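Local coordinates for protein Two-component system sensor histidine kinase (Bacteroides thetaiotaomicron, PDB 3OTT) that probably senses saccharides outside the cell through its beta-propeller extracellular domain and relays the signal as a membrane-bound histidine kinase, at residues Q461-N475 with L489-R503. Residues are numbered along the deposited sequence; the frame is centred on the assembly and turned at random.
Sequences QNYSVHNGLSGMFIN and LYNNKGIDKINPRTR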
# COMPACT_ATOMS: atom_id res chain seq x y z
N GLN B 461 6.68 46.16 1.81
CA GLN B 461 5.97 46.60 3.01
C GLN B 461 5.87 45.46 3.96
O GLN B 461 5.81 44.28 3.55
CB GLN B 461 4.52 47.07 2.69
CG GLN B 461 4.40 48.33 1.77
CD GLN B 461 2.91 48.83 1.55
OE1 GLN B 461 1.97 48.05 1.47
NE2 GLN B 461 2.74 50.15 1.47
N ASN B 462 5.75 45.81 5.24
CA ASN B 462 5.52 44.78 6.30
C ASN B 462 4.59 45.41 7.29
O ASN B 462 4.67 46.59 7.57
CB ASN B 462 6.88 44.27 6.88
CG ASN B 462 6.72 43.36 8.15
OD1 ASN B 462 7.05 43.79 9.28
ND2 ASN B 462 6.25 42.11 7.96
N TYR B 463 3.60 44.65 7.76
CA TYR B 463 2.73 45.13 8.84
C TYR B 463 3.11 44.33 10.09
O TYR B 463 3.17 43.11 10.02
CB TYR B 463 1.24 44.91 8.48
CG TYR B 463 0.68 45.93 7.50
CD1 TYR B 463 0.61 45.67 6.13
CD2 TYR B 463 0.25 47.19 7.95
CE1 TYR B 463 0.11 46.63 5.23
CE2 TYR B 463 -0.20 48.14 7.07
CZ TYR B 463 -0.28 47.85 5.71
OH TYR B 463 -0.79 48.82 4.88
N SER B 464 3.29 45.00 11.24
CA SER B 464 3.65 44.29 12.46
C SER B 464 3.13 44.99 13.74
O SER B 464 2.44 46.01 13.64
CB SER B 464 5.15 44.23 12.53
OG SER B 464 5.64 45.53 12.75
N VAL B 465 3.54 44.50 14.91
CA VAL B 465 3.20 45.16 16.18
C VAL B 465 3.70 46.62 16.24
O VAL B 465 3.11 47.40 16.97
CB VAL B 465 3.64 44.30 17.44
CG1 VAL B 465 3.22 44.97 18.72
CG2 VAL B 465 2.92 43.04 17.47
N HIS B 466 4.75 46.98 15.49
CA HIS B 466 5.27 48.36 15.47
C HIS B 466 4.49 49.38 14.61
O HIS B 466 4.55 50.58 14.86
CB HIS B 466 6.77 48.39 15.09
CG HIS B 466 7.63 47.54 15.98
ND1 HIS B 466 8.34 46.46 15.51
CD2 HIS B 466 7.83 47.58 17.32
CE1 HIS B 466 8.97 45.88 16.52
NE2 HIS B 466 8.67 46.54 17.63
N ASN B 467 3.76 48.92 13.61
CA ASN B 467 2.99 49.87 12.81
C ASN B 467 1.45 49.59 12.75
O ASN B 467 0.81 49.88 11.75
CB ASN B 467 3.64 50.07 11.40
CG ASN B 467 3.60 48.80 10.57
OD1 ASN B 467 2.97 47.83 10.96
ND2 ASN B 467 4.27 48.80 9.41
N GLY B 468 0.89 49.06 13.84
CA GLY B 468 -0.57 49.01 14.05
C GLY B 468 -1.16 47.63 14.29
O GLY B 468 -2.24 47.54 14.84
N LEU B 469 -0.50 46.55 13.91
CA LEU B 469 -1.09 45.22 14.22
C LEU B 469 -1.17 44.92 15.70
O LEU B 469 -0.41 45.45 16.49
CB LEU B 469 -0.35 44.07 13.56
CG LEU B 469 -0.48 43.88 12.07
CD1 LEU B 469 0.23 42.60 11.75
CD2 LEU B 469 -1.95 43.80 11.75
N SER B 470 -2.14 44.08 16.03
CA SER B 470 -2.43 43.63 17.40
C SER B 470 -1.52 42.54 17.89
O SER B 470 -1.62 42.16 19.06
CB SER B 470 -3.88 43.09 17.44
OG SER B 470 -4.83 44.15 17.19
N GLY B 471 -0.68 41.99 17.00
CA GLY B 471 0.17 40.81 17.27
C GLY B 471 0.94 40.36 16.04
O GLY B 471 0.78 40.93 14.96
N MET B 472 1.78 39.33 16.19
CA MET B 472 2.70 38.92 15.13
C MET B 472 2.33 37.56 14.52
O MET B 472 2.88 37.20 13.45
CB MET B 472 4.15 38.93 15.61
CG MET B 472 4.71 40.35 15.85
SD MET B 472 4.70 41.38 14.34
CE MET B 472 6.06 40.74 13.41
N PHE B 473 1.41 36.85 15.18
CA PHE B 473 0.87 35.57 14.70
C PHE B 473 -0.45 35.74 13.99
O PHE B 473 -1.55 35.87 14.60
CB PHE B 473 0.73 34.54 15.82
CG PHE B 473 1.70 34.77 16.94
CD1 PHE B 473 2.89 34.04 17.01
CD2 PHE B 473 1.45 35.79 17.88
CE1 PHE B 473 3.82 34.28 18.03
CE2 PHE B 473 2.36 36.05 18.90
CZ PHE B 473 3.55 35.28 18.98
N ILE B 474 -0.33 35.68 12.68
CA ILE B 474 -1.48 35.96 11.83
C ILE B 474 -1.96 34.70 11.10
O ILE B 474 -1.18 34.05 10.41
CB ILE B 474 -1.17 37.14 10.93
CG1 ILE B 474 -1.14 38.42 11.78
CG2 ILE B 474 -2.34 37.43 10.04
CD1 ILE B 474 0.09 38.87 12.24
N ASN B 475 -3.22 34.33 11.31
CA ASN B 475 -3.77 33.12 10.71
C ASN B 475 -4.26 33.30 9.28
O ASN B 475 -3.96 32.46 8.48
CB ASN B 475 -4.87 32.46 11.58
CG ASN B 475 -4.30 31.53 12.75
OD1 ASN B 475 -3.33 31.86 13.43
ND2 ASN B 475 -4.97 30.39 12.98
N LEU B 489 -5.93 37.12 13.83
CA LEU B 489 -4.73 36.82 14.64
C LEU B 489 -4.94 35.63 15.59
O LEU B 489 -6.03 35.38 16.01
CB LEU B 489 -4.23 38.06 15.44
CG LEU B 489 -4.03 39.30 14.54
CD1 LEU B 489 -5.32 40.14 14.42
CD2 LEU B 489 -2.88 40.13 14.94
N TYR B 490 -3.88 34.90 15.90
CA TYR B 490 -3.98 33.71 16.76
C TYR B 490 -4.25 34.18 18.21
O TYR B 490 -3.56 35.08 18.73
CB TYR B 490 -2.70 32.88 16.64
CG TYR B 490 -2.59 31.68 17.58
CD1 TYR B 490 -3.32 30.50 17.34
CD2 TYR B 490 -1.75 31.72 18.73
CE1 TYR B 490 -3.22 29.38 18.20
CE2 TYR B 490 -1.64 30.59 19.61
CZ TYR B 490 -2.38 29.42 19.32
OH TYR B 490 -2.31 28.31 20.15
N ASN B 491 -5.25 33.57 18.84
CA ASN B 491 -5.57 33.83 20.29
C ASN B 491 -5.43 35.30 20.73
O ASN B 491 -4.63 35.66 21.57
CB ASN B 491 -4.84 32.85 21.25
CG ASN B 491 -5.49 32.81 22.67
OD1 ASN B 491 -6.73 32.81 22.81
ND2 ASN B 491 -4.65 32.83 23.72
N ASN B 492 -6.25 36.14 20.10
CA ASN B 492 -6.24 37.60 20.25
C ASN B 492 -7.69 38.05 20.52
O ASN B 492 -8.57 37.23 20.75
CB ASN B 492 -5.74 38.22 18.94
CG ASN B 492 -5.07 39.60 19.14
OD1 ASN B 492 -5.74 40.61 19.35
ND2 ASN B 492 -3.75 39.62 19.07
N LYS B 493 -7.95 39.35 20.44
CA LYS B 493 -9.29 39.88 20.71
C LYS B 493 -9.72 40.68 19.48
O LYS B 493 -8.99 41.54 19.03
CB LYS B 493 -9.29 40.79 21.99
CG LYS B 493 -8.56 40.15 23.24
CD LYS B 493 -8.84 40.82 24.64
CE LYS B 493 -8.29 42.26 24.78
NZ LYS B 493 -7.08 42.44 25.74
N GLY B 494 -10.90 40.41 18.95
CA GLY B 494 -11.37 41.13 17.79
C GLY B 494 -10.63 40.67 16.53
O GLY B 494 -9.93 39.63 16.52
N ILE B 495 -10.79 41.45 15.46
CA ILE B 495 -10.05 41.27 14.19
C ILE B 495 -9.57 42.65 13.72
O ILE B 495 -10.14 43.69 14.05
CB ILE B 495 -10.91 40.52 13.06
CG1 ILE B 495 -12.18 41.27 12.75
CG2 ILE B 495 -11.25 39.01 13.44
CD1 ILE B 495 -12.99 40.63 11.57
N ASP B 496 -8.47 42.66 13.00
CA ASP B 496 -7.85 43.91 12.63
C ASP B 496 -8.34 44.23 11.22
O ASP B 496 -8.63 43.31 10.45
CB ASP B 496 -6.31 43.83 12.72
CG ASP B 496 -5.77 44.04 14.19
OD1 ASP B 496 -6.57 44.32 15.10
OD2 ASP B 496 -4.54 43.93 14.44
N LYS B 497 -8.45 45.52 10.93
CA LYS B 497 -8.87 46.02 9.63
C LYS B 497 -7.75 46.93 9.14
O LYS B 497 -7.40 47.91 9.82
CB LYS B 497 -10.19 46.79 9.70
CG LYS B 497 -10.58 47.45 8.33
CD LYS B 497 -11.93 48.22 8.27
CE LYS B 497 -11.91 49.52 9.06
NZ LYS B 497 -11.50 50.64 8.25
N ILE B 498 -7.16 46.56 8.01
CA ILE B 498 -6.17 47.38 7.35
C ILE B 498 -6.73 48.15 6.13
O ILE B 498 -7.40 47.59 5.24
CB ILE B 498 -5.00 46.54 6.84
CG1 ILE B 498 -4.36 45.78 7.97
CG2 ILE B 498 -3.93 47.45 6.16
CD1 ILE B 498 -3.34 44.85 7.51
N ASN B 499 -6.47 49.44 6.10
CA ASN B 499 -6.74 50.23 4.91
C ASN B 499 -5.39 50.35 4.23
O ASN B 499 -4.54 51.08 4.68
CB ASN B 499 -7.36 51.57 5.27
CG ASN B 499 -7.57 52.46 4.06
OD1 ASN B 499 -6.79 52.43 3.11
ND2 ASN B 499 -8.63 53.30 4.12
N PRO B 500 -5.18 49.57 3.17
CA PRO B 500 -3.91 49.45 2.49
C PRO B 500 -3.42 50.76 1.87
O PRO B 500 -2.22 50.89 1.64
CB PRO B 500 -4.19 48.42 1.37
CG PRO B 500 -5.63 48.41 1.21
CD PRO B 500 -6.28 48.92 2.44
N ARG B 501 -4.32 51.72 1.61
CA ARG B 501 -3.97 52.98 0.96
C ARG B 501 -3.37 53.98 1.95
O ARG B 501 -2.39 54.62 1.63
CB ARG B 501 -5.18 53.58 0.23
CG ARG B 501 -5.58 52.77 -1.07
CD ARG B 501 -7.05 53.01 -1.54
NE ARG B 501 -8.02 53.14 -0.43
CZ ARG B 501 -8.65 52.12 0.16
NH1 ARG B 501 -8.45 50.87 -0.24
NH2 ARG B 501 -9.49 52.38 1.15
N THR B 502 -3.96 54.10 3.14
CA THR B 502 -3.43 54.98 4.20
C THR B 502 -2.52 54.19 5.17
O THR B 502 -1.73 54.77 5.91
CB THR B 502 -4.59 55.59 5.02
OG1 THR B 502 -5.44 54.54 5.46
CG2 THR B 502 -5.44 56.60 4.19
N ARG B 503 -2.67 52.87 5.19
CA ARG B 503 -1.89 51.99 6.03
C ARG B 503 -2.41 52.02 7.46
O ARG B 503 -1.75 51.51 8.37
CB ARG B 503 -0.40 52.35 5.99
CG ARG B 503 0.22 52.25 4.59
CD ARG B 503 1.70 51.97 4.70
NE ARG B 503 1.91 50.60 5.18
CZ ARG B 503 3.05 50.11 5.69
NH1 ARG B 503 4.14 50.89 5.82
NH2 ARG B 503 3.09 48.83 6.08
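Tyr463 lies sandwiched between Ile498 and Arg503 where one beta-propeller blade meets the next: strand 457-463 is the outermost of its blade, and the loop after it leads into strand 474-479 of the blade that holds 495-499. The ring and Ile498 are buried and closely packed, Ile498 CD1 squarely over one face, 4.2 Å from the Tyr463 centroid, in a CH-pi contact. Arg503 covers the opposite face from the partly exposed side, guanidinium and ring planes 73° apart, in an off-centre cation-pi pair. The arginine chain bends at chi3 (70°), turning Arg503 NE toward Tyr463 OH in a weak but nearly straight hydrogen bond of 3.2 Å, while NH2 donates to Asn462 O at 3.1 Å from above the carbonyl plane. Asn467 ND2 reaches that same oxygen in its plane, so two donors grip it. The Gln461 amide stacks over the guanidinium. With an alanine in place of Arg503, the tyrosine ring would probably lose the cover on one face and Asn462 O one of its two donors. At the other end Tyr490 N still donates to Phe473 O (2.8 Å), but the two side chains meet only through CB; their rings lead away, and both residues pack against the second subunit. Between the ends, Lys507 hydrogen-bonds Ser470 OG and pairs weakly, at long range, with Asp496, whose carboxylate meets Ser470 twice: OG lies 2.7 Å from OD1 and 2.8 Å from OD2, and the backbone N donates to OD2 at 2.9 Å, nearly in line with the CG-OD2 bond.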